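Local coordinates for protein Sfrice_029225 (Spodoptera frugiperda, PDB 6I50) that probably acts as a secreted trimeric cytokine of the tumour necrosis factor family that engages TNF-type receptors, at residues Phe8-Thr12 against Leu147-Glu151; His61-Thr67 against Leu129-Leu135; Val74-Tyr78 against Pro150-Phe154. One frame throughout, in Å; residues are numbered along the deposited sequence.

Interaction 1: residues Phe8-Thr12 against Leu147-Glu151; sequences FHGNT and LMQPE
A first torsion of 55° sets His9 CG between the backbone N and the carbonyl carbon and lays the imidazole face against Pro150. Pro150 CB lies over the middle of this face, 3.5 Å from the centroid of the His9 ring and only 8° off the ring normal, a well-centred CH-pi contact. The Met148 chain is folded at chi2 and chi3, curling its thioether so that CE comes to 3.9 Å from Gly10 CA. With no side chain on Gly10, the two backbones approach closely, Gly10 CA lying 4.1 Å from Met148 CA. The Gly10 carbonyl then rests against the proline ring: its O is 3.4 Å from Pro150 CD, and Pro150 N has no hydrogen to offer it. The segments adjoin in the TNF jelly roll, where N-terminal strand 5-10 runs antiparallel to the long strand 144-161, which is interrupted here by a short loop. Regular backbone pairing is found beyond the loop, Gly10 with Ser153 and Phe8 with Ile155, while on its other side strand 5-10 joins strand 40-42 through His9 and Tyr41. Within the contact no direct hydrogen bond links the segments. A water does so instead, accepting from Thr12 N at 2.8 Å and donating to Met148 O at 2.7 Å. Beside it, Thr12 crosses Met148 at about a right angle, CG2 of Thr12 lying 4.0 Å from Met148 CB. Val29 of strand 28-31 touches both of these side chains, and Trp40 also packs on Met148.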
# COMPACT_ATOMS: atom_id res chain seq x y z
N PHE A 8 2.04 -10.38 10.71
CA PHE A 8 2.95 -11.52 10.65
C PHE A 8 4.03 -11.21 9.62
O PHE A 8 3.71 -10.76 8.51
CB PHE A 8 2.21 -12.80 10.27
CG PHE A 8 0.97 -13.04 11.08
CD1 PHE A 8 1.06 -13.64 12.33
CD2 PHE A 8 -0.27 -12.63 10.62
CE1 PHE A 8 -0.07 -13.86 13.09
CE2 PHE A 8 -1.41 -12.84 11.38
CZ PHE A 8 -1.30 -13.45 12.63
N HIS A 9 5.29 -11.44 9.97
CA HIS A 9 6.36 -11.08 9.05
C HIS A 9 7.31 -12.25 8.85
O HIS A 9 7.29 -13.24 9.59
CB HIS A 9 7.12 -9.82 9.53
CG HIS A 9 7.67 -9.91 10.92
ND1 HIS A 9 7.74 -8.81 11.75
CD2 HIS A 9 8.21 -10.94 11.61
CE1 HIS A 9 8.28 -9.17 12.91
NE2 HIS A 9 8.58 -10.46 12.85
N GLY A 10 8.13 -12.14 7.81
CA GLY A 10 9.04 -13.22 7.47
C GLY A 10 10.09 -13.40 8.56
O GLY A 10 10.66 -12.44 9.06
N ASN A 11 10.33 -14.66 8.92
CA ASN A 11 11.26 -14.97 10.00
C ASN A 11 11.78 -16.39 9.81
O ASN A 11 11.06 -17.35 10.09
CB ASN A 11 10.58 -14.80 11.36
CG ASN A 11 11.57 -14.78 12.51
OD1 ASN A 11 12.71 -15.23 12.38
ND2 ASN A 11 11.13 -14.27 13.65
N THR A 12 13.02 -16.51 9.36
CA THR A 12 13.64 -17.81 9.11
C THR A 12 14.36 -18.38 10.33
O THR A 12 15.15 -19.31 10.18
CB THR A 12 14.63 -17.71 7.94
OG1 THR A 12 15.51 -16.60 8.15
CG2 THR A 12 13.89 -17.53 6.62
N LEU A 147 12.82 -13.19 -0.03
CA LEU A 147 13.56 -12.93 1.20
C LEU A 147 12.57 -12.83 2.36
O LEU A 147 11.77 -11.89 2.42
CB LEU A 147 14.40 -11.66 1.08
CG LEU A 147 15.59 -11.72 0.14
CD1 LEU A 147 16.29 -10.37 0.08
CD2 LEU A 147 16.56 -12.81 0.58
N MET A 148 12.63 -13.79 3.28
CA MET A 148 11.69 -13.83 4.39
C MET A 148 12.36 -13.23 5.63
O MET A 148 12.74 -13.91 6.59
CB MET A 148 11.21 -15.25 4.63
CG MET A 148 10.65 -15.92 3.38
SD MET A 148 9.47 -14.85 2.54
CE MET A 148 8.33 -14.61 3.87
N GLN A 149 12.50 -11.91 5.58
CA GLN A 149 13.03 -11.10 6.66
C GLN A 149 11.95 -10.11 7.09
O GLN A 149 11.12 -9.72 6.26
CB GLN A 149 14.31 -10.35 6.23
CG GLN A 149 15.43 -11.29 5.77
CD GLN A 149 16.59 -10.56 5.11
OE1 GLN A 149 16.41 -9.56 4.42
NE2 GLN A 149 17.80 -11.06 5.33
N PRO A 150 11.91 -9.72 8.37
CA PRO A 150 10.70 -9.06 8.88
C PRO A 150 10.37 -7.76 8.18
O PRO A 150 9.19 -7.45 7.96
CB PRO A 150 11.04 -8.82 10.36
CG PRO A 150 12.12 -9.78 10.67
CD PRO A 150 12.92 -9.93 9.42
N GLU A 151 11.38 -6.98 7.82
CA GLU A 151 11.15 -5.71 7.15
C GLU A 151 10.83 -5.88 5.67
O GLU A 151 10.38 -4.91 5.04
CB GLU A 151 12.37 -4.80 7.33
CG GLU A 151 13.57 -5.14 6.43
CD GLU A 151 14.42 -6.28 6.95
OE1 GLU A 151 14.07 -6.91 7.98
OE2 GLU A 151 15.47 -6.55 6.32
O HOH W 1 14.43 -14.14 8.73

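Interaction 2: residues His61-Thr67 against Leu129-Leu135; sequences HVHVHHT and LKAGDRL
Arg134 lies flat on the imidazole of His63, the centres of guanidinium and ring 3.6 Å apart and the planes only 18° from parallel. The two side chains run side by side in the same direction, with CZ over the rim of the ring. His65 takes the opposite face of the imidazole, its CE1 standing 3.3 Å above the His63 ring plane. The rotation of the guanidinium is fixed by a bond from Arg134 NH1 to Gly132 O, 2.9 Å, with the oxygen in the guanidinium plane, while His65 NE2 is tied to Thr55 OG1. Beneath this stack the backbones pair antiparallel: Val62 and Leu135 exchange two hydrogen bonds, His63 and Arg134 form the next, non-hydrogen-bonded pair, and Val64 N reaches Asp133 O at 2.9 Å. The type II turn from Lys130 to Asp133 closes the end, and Val64 O accepts from Gly132 N at 2.8 Å. Thr67 OG1, anti to its own carbonyl carbon, receives Ala131 N in an almost straight bond of 2.9 Å (174°). Asp133 braces the turn: OD2 takes Lys130 N from above the carboxylate plane and pairs with Arg91 in a salt bridge, while OD1 accepts from Asn93 ND2. Facing the interior, Val64 CG2 packs on Leu129 CD1 at 4.1 Å, and Val62 lies against Ile155 and Leu157 of the other jelly-roll sheet. A proton added to His63 would place positive charge flat against the guanidinium, which would probably make the imidazole harder to protonate.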
# COMPACT_ATOMS: atom_id res chain seq x y z
N HIS A 61 -1.13 -20.34 7.26
CA HIS A 61 -2.37 -19.65 6.97
C HIS A 61 -2.70 -18.68 8.10
O HIS A 61 -2.44 -18.96 9.27
CB HIS A 61 -3.53 -20.64 6.79
CG HIS A 61 -3.44 -21.46 5.55
ND1 HIS A 61 -2.60 -22.55 5.43
CD2 HIS A 61 -4.11 -21.38 4.37
CE1 HIS A 61 -2.75 -23.09 4.24
NE2 HIS A 61 -3.66 -22.40 3.57
N VAL A 62 -3.27 -17.54 7.74
CA VAL A 62 -3.85 -16.63 8.72
C VAL A 62 -5.29 -17.07 8.98
O VAL A 62 -6.08 -17.22 8.05
CB VAL A 62 -3.80 -15.17 8.23
CG1 VAL A 62 -4.56 -14.28 9.19
CG2 VAL A 62 -2.35 -14.70 8.12
N HIS A 63 -5.61 -17.29 10.25
CA HIS A 63 -6.89 -17.84 10.69
C HIS A 63 -7.73 -16.68 11.24
O HIS A 63 -7.40 -16.13 12.29
CB HIS A 63 -6.61 -18.92 11.74
CG HIS A 63 -7.82 -19.66 12.22
ND1 HIS A 63 -9.11 -19.26 11.97
CD2 HIS A 63 -7.91 -20.79 12.97
CE1 HIS A 63 -9.95 -20.11 12.53
NE2 HIS A 63 -9.25 -21.05 13.15
N VAL A 64 -8.80 -16.32 10.53
CA VAL A 64 -9.68 -15.22 10.91
C VAL A 64 -10.72 -15.75 11.89
O VAL A 64 -11.31 -16.82 11.66
CB VAL A 64 -10.36 -14.60 9.67
CG1 VAL A 64 -11.35 -13.49 10.06
CG2 VAL A 64 -9.31 -14.09 8.67
N HIS A 65 -10.95 -15.03 12.99
CA HIS A 65 -11.89 -15.46 14.01
C HIS A 65 -13.12 -14.56 14.15
O HIS A 65 -14.04 -14.92 14.90
CB HIS A 65 -11.19 -15.55 15.38
CG HIS A 65 -10.04 -16.50 15.39
ND1 HIS A 65 -10.20 -17.86 15.28
CD2 HIS A 65 -8.71 -16.28 15.49
CE1 HIS A 65 -9.01 -18.44 15.32
NE2 HIS A 65 -8.09 -17.50 15.44
N HIS A 66 -13.16 -13.42 13.46
CA HIS A 66 -14.25 -12.47 13.60
C HIS A 66 -14.64 -11.95 12.23
O HIS A 66 -13.79 -11.49 11.47
CB HIS A 66 -13.85 -11.30 14.51
CG HIS A 66 -13.27 -11.73 15.81
ND1 HIS A 66 -11.93 -12.04 15.97
CD2 HIS A 66 -13.85 -11.92 17.02
CE1 HIS A 66 -11.71 -12.39 17.22
NE2 HIS A 66 -12.86 -12.33 17.88
N THR A 67 -15.94 -12.01 11.93
CA THR A 67 -16.44 -11.54 10.65
C THR A 67 -16.44 -10.01 10.59
O THR A 67 -16.81 -9.34 11.56
CB THR A 67 -17.86 -12.07 10.44
OG1 THR A 67 -17.83 -13.50 10.45
CG2 THR A 67 -18.43 -11.58 9.12
N LEU A 129 -14.15 -10.46 5.31
CA LEU A 129 -13.66 -11.76 5.76
C LEU A 129 -14.63 -12.33 6.78
O LEU A 129 -15.20 -11.60 7.59
CB LEU A 129 -12.27 -11.65 6.38
CG LEU A 129 -11.19 -11.01 5.49
CD1 LEU A 129 -9.90 -10.83 6.27
CD2 LEU A 129 -10.95 -11.86 4.25
N LYS A 130 -14.82 -13.65 6.74
CA LYS A 130 -15.69 -14.35 7.67
C LYS A 130 -14.88 -15.05 8.75
O LYS A 130 -13.78 -15.55 8.50
CB LYS A 130 -16.55 -15.40 6.96
CG LYS A 130 -17.52 -14.85 5.95
CD LYS A 130 -18.56 -15.89 5.57
CE LYS A 130 -19.49 -16.19 6.73
NZ LYS A 130 -20.80 -16.72 6.24
N ALA A 131 -15.44 -15.10 9.96
CA ALA A 131 -14.92 -16.01 10.97
C ALA A 131 -14.77 -17.40 10.37
O ALA A 131 -15.67 -17.89 9.68
CB ALA A 131 -15.85 -16.04 12.19
N GLY A 132 -13.61 -18.02 10.60
CA GLY A 132 -13.32 -19.31 10.03
C GLY A 132 -12.56 -19.27 8.71
O GLY A 132 -12.10 -20.32 8.25
N ASP A 133 -12.43 -18.10 8.09
CA ASP A 133 -11.62 -18.00 6.88
C ASP A 133 -10.16 -18.29 7.19
O ASP A 133 -9.66 -17.94 8.26
CB ASP A 133 -11.72 -16.60 6.27
CG ASP A 133 -13.01 -16.37 5.51
OD1 ASP A 133 -13.84 -17.30 5.39
OD2 ASP A 133 -13.18 -15.24 5.00
N ARG A 134 -9.48 -18.92 6.23
CA ARG A 134 -8.03 -19.00 6.22
C ARG A 134 -7.51 -18.21 5.02
O ARG A 134 -8.11 -18.25 3.93
CB ARG A 134 -7.54 -20.45 6.15
CG ARG A 134 -7.34 -21.10 7.51
CD ARG A 134 -8.64 -21.26 8.27
NE ARG A 134 -8.50 -22.21 9.37
CZ ARG A 134 -9.50 -22.66 10.12
NH1 ARG A 134 -10.74 -22.23 9.90
NH2 ARG A 134 -9.27 -23.54 11.09
N LEU A 135 -6.41 -17.49 5.23
CA LEU A 135 -5.76 -16.72 4.17
C LEU A 135 -4.35 -17.25 3.98
O LEU A 135 -3.62 -17.40 4.96
CB LEU A 135 -5.71 -15.23 4.50
CG LEU A 135 -7.06 -14.55 4.74
CD1 LEU A 135 -6.83 -13.10 5.16
CD2 LEU A 135 -7.94 -14.62 3.51

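Interaction 3: residues Val74-Tyr78 against Pro150-Phe154; sequences VQIYY and PEKSF
Phe154 offers one ring face to Gln75, whose CB lies 3.8 Å from the ring centroid, and its edge meets Glu151 O in plane; the ring of His7 also meets it, inclined by about 35°. A first torsion of 45° tucks the phenyl group between the backbone N and carbonyl carbon of Phe154, swinging it in beside Gln75. The Tyr77 ring carries the aliphatic run of Lys152 on one face: CD sits 3.6 Å from the Tyr77 ring centroid, almost exactly over the centre, while Lys152 CB touches the ring nearer its root. The lysine then bends at its last torsion, and NZ forms a salt bridge with Glu151 OE2 at 3.0 Å and a hydrogen bond to Gln149 OE1. A third flat group, the Gln75 amide, points NE2 at Lys152 O, a 2.8 Å bond that lies in the amide plane but reaches the oxygen from above the carbonyl plane. The same NE2 also bonds to Gln104 O of the second subunit, and Gln75 OE1 to Ser123 OG of that subunit, so the buried amide is gripped at both ends. Behind these side chains Gln75 and Phe154 form an antiparallel hydrogen-bonded pair, with Phe154 N to Gln75 O at 2.9 Å. One step on, Ser153 OG takes the role of a backbone acceptor, receiving Tyr77 N at 2.9 Å while bonding also to Leu147 O. The hydroxyl thus bridges the break in strand 144-161, and on the far side of the loop Tyr77 resumes backbone bonding with Leu147. Neighbouring strands of the inner sheet, with polar and aromatic residues turned to another subunit, are typical of the TNF jelly roll and its trimer interface.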
# COMPACT_ATOMS: atom_id res chain seq x y z
N VAL A 74 -0.30 -7.20 2.09
CA VAL A 74 0.68 -8.25 1.86
C VAL A 74 1.87 -7.65 1.12
O VAL A 74 1.69 -6.88 0.17
CB VAL A 74 0.09 -9.42 1.05
CG1 VAL A 74 1.17 -10.43 0.68
CG2 VAL A 74 -1.05 -10.09 1.80
N GLN A 75 3.08 -8.03 1.53
CA GLN A 75 4.28 -7.74 0.75
C GLN A 75 5.14 -8.98 0.67
O GLN A 75 5.46 -9.59 1.70
CB GLN A 75 5.09 -6.59 1.36
CG GLN A 75 6.37 -6.30 0.58
CD GLN A 75 6.96 -4.96 0.93
OE1 GLN A 75 6.34 -3.92 0.69
NE2 GLN A 75 8.17 -4.96 1.49
N ILE A 76 5.51 -9.37 -0.54
CA ILE A 76 6.49 -10.42 -0.78
C ILE A 76 7.70 -9.77 -1.43
O ILE A 76 7.57 -9.12 -2.48
CB ILE A 76 5.93 -11.56 -1.64
CG1 ILE A 76 4.68 -12.18 -0.99
CG2 ILE A 76 7.00 -12.63 -1.88
CD1 ILE A 76 4.93 -12.80 0.37
N TYR A 77 8.86 -9.95 -0.83
CA TYR A 77 10.11 -9.39 -1.34
C TYR A 77 10.82 -10.50 -2.11
O TYR A 77 11.38 -11.42 -1.52
CB TYR A 77 10.95 -8.85 -0.19
CG TYR A 77 12.14 -7.99 -0.57
CD1 TYR A 77 13.25 -8.53 -1.19
CD2 TYR A 77 12.16 -6.64 -0.23
CE1 TYR A 77 14.34 -7.74 -1.51
CE2 TYR A 77 13.25 -5.85 -0.54
CZ TYR A 77 14.34 -6.40 -1.18
OH TYR A 77 15.43 -5.62 -1.49
N TYR A 78 10.80 -10.41 -3.44
CA TYR A 78 11.45 -11.41 -4.28
C TYR A 78 12.91 -11.07 -4.52
O TYR A 78 13.27 -9.90 -4.66
CB TYR A 78 10.73 -11.54 -5.62
CG TYR A 78 9.31 -12.05 -5.51
CD1 TYR A 78 9.03 -13.41 -5.50
CD2 TYR A 78 8.25 -11.17 -5.41
CE1 TYR A 78 7.73 -13.87 -5.40
CE2 TYR A 78 6.95 -11.61 -5.31
CZ TYR A 78 6.69 -12.96 -5.30
OH TYR A 78 5.38 -13.39 -5.20
N PRO A 150 11.91 -9.72 8.37
CA PRO A 150 10.70 -9.06 8.88
C PRO A 150 10.37 -7.76 8.18
O PRO A 150 9.19 -7.45 7.96
CB PRO A 150 11.04 -8.82 10.36
CG PRO A 150 12.12 -9.78 10.67
CD PRO A 150 12.92 -9.93 9.42
N GLU A 151 11.38 -6.98 7.82
CA GLU A 151 11.15 -5.71 7.15
C GLU A 151 10.83 -5.88 5.67
O GLU A 151 10.38 -4.91 5.04
CB GLU A 151 12.37 -4.80 7.33
CG GLU A 151 13.57 -5.14 6.43
CD GLU A 151 14.42 -6.28 6.95
OE1 GLU A 151 14.07 -6.91 7.98
OE2 GLU A 151 15.47 -6.55 6.32
N LYS A 152 11.03 -7.07 5.10
CA LYS A 152 10.90 -7.27 3.66
C LYS A 152 9.60 -7.95 3.24
O LYS A 152 9.01 -7.58 2.22
CB LYS A 152 12.09 -8.09 3.14
CG LYS A 152 13.42 -7.32 3.20
CD LYS A 152 14.50 -8.00 2.37
CE LYS A 152 15.75 -7.14 2.28
NZ LYS A 152 16.47 -7.05 3.59
N SER A 153 9.13 -8.95 3.99
CA SER A 153 7.96 -9.73 3.60
C SER A 153 7.03 -9.89 4.79
O SER A 153 7.49 -10.16 5.91
CB SER A 153 8.36 -11.12 3.06
OG SER A 153 9.16 -11.00 1.89
N PHE A 154 5.72 -9.73 4.57
CA PHE A 154 4.79 -9.74 5.69
C PHE A 154 3.35 -9.82 5.18
O PHE A 154 3.07 -9.59 4.00
CB PHE A 154 4.96 -8.50 6.57
CG PHE A 154 5.08 -7.21 5.80
CD1 PHE A 154 3.95 -6.55 5.34
CD2 PHE A 154 6.33 -6.65 5.55
CE1 PHE A 154 4.06 -5.37 4.63
CE2 PHE A 154 6.44 -5.47 4.84
CZ PHE A 154 5.30 -4.82 4.39

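Interactions 1 and 3 end on the same interrupted stretch of strand 144-161 and share Pro150 and Glu151, their centres about 6 Å apart; one joins it to strand 5-10, the other to strand 68-80, all in one sheet. Interaction 3 is the buried member, bonded directly and reaching a second subunit, whereas interaction 1, partly exposed, relies on packing and a water. The centre of interaction 2 lies about 21 Å from the centres of both; it pairs strands 62-63 and 134-139 of the other sheet by backbone bonds, with an Arg-His stack on one face and aliphatic side chains on the other, untouched by another subunit. Interactions 1 and 2 touch where Phe8 CD2 packs 3.9 Å from Val62 CG2, one of the places where the two sheets meet.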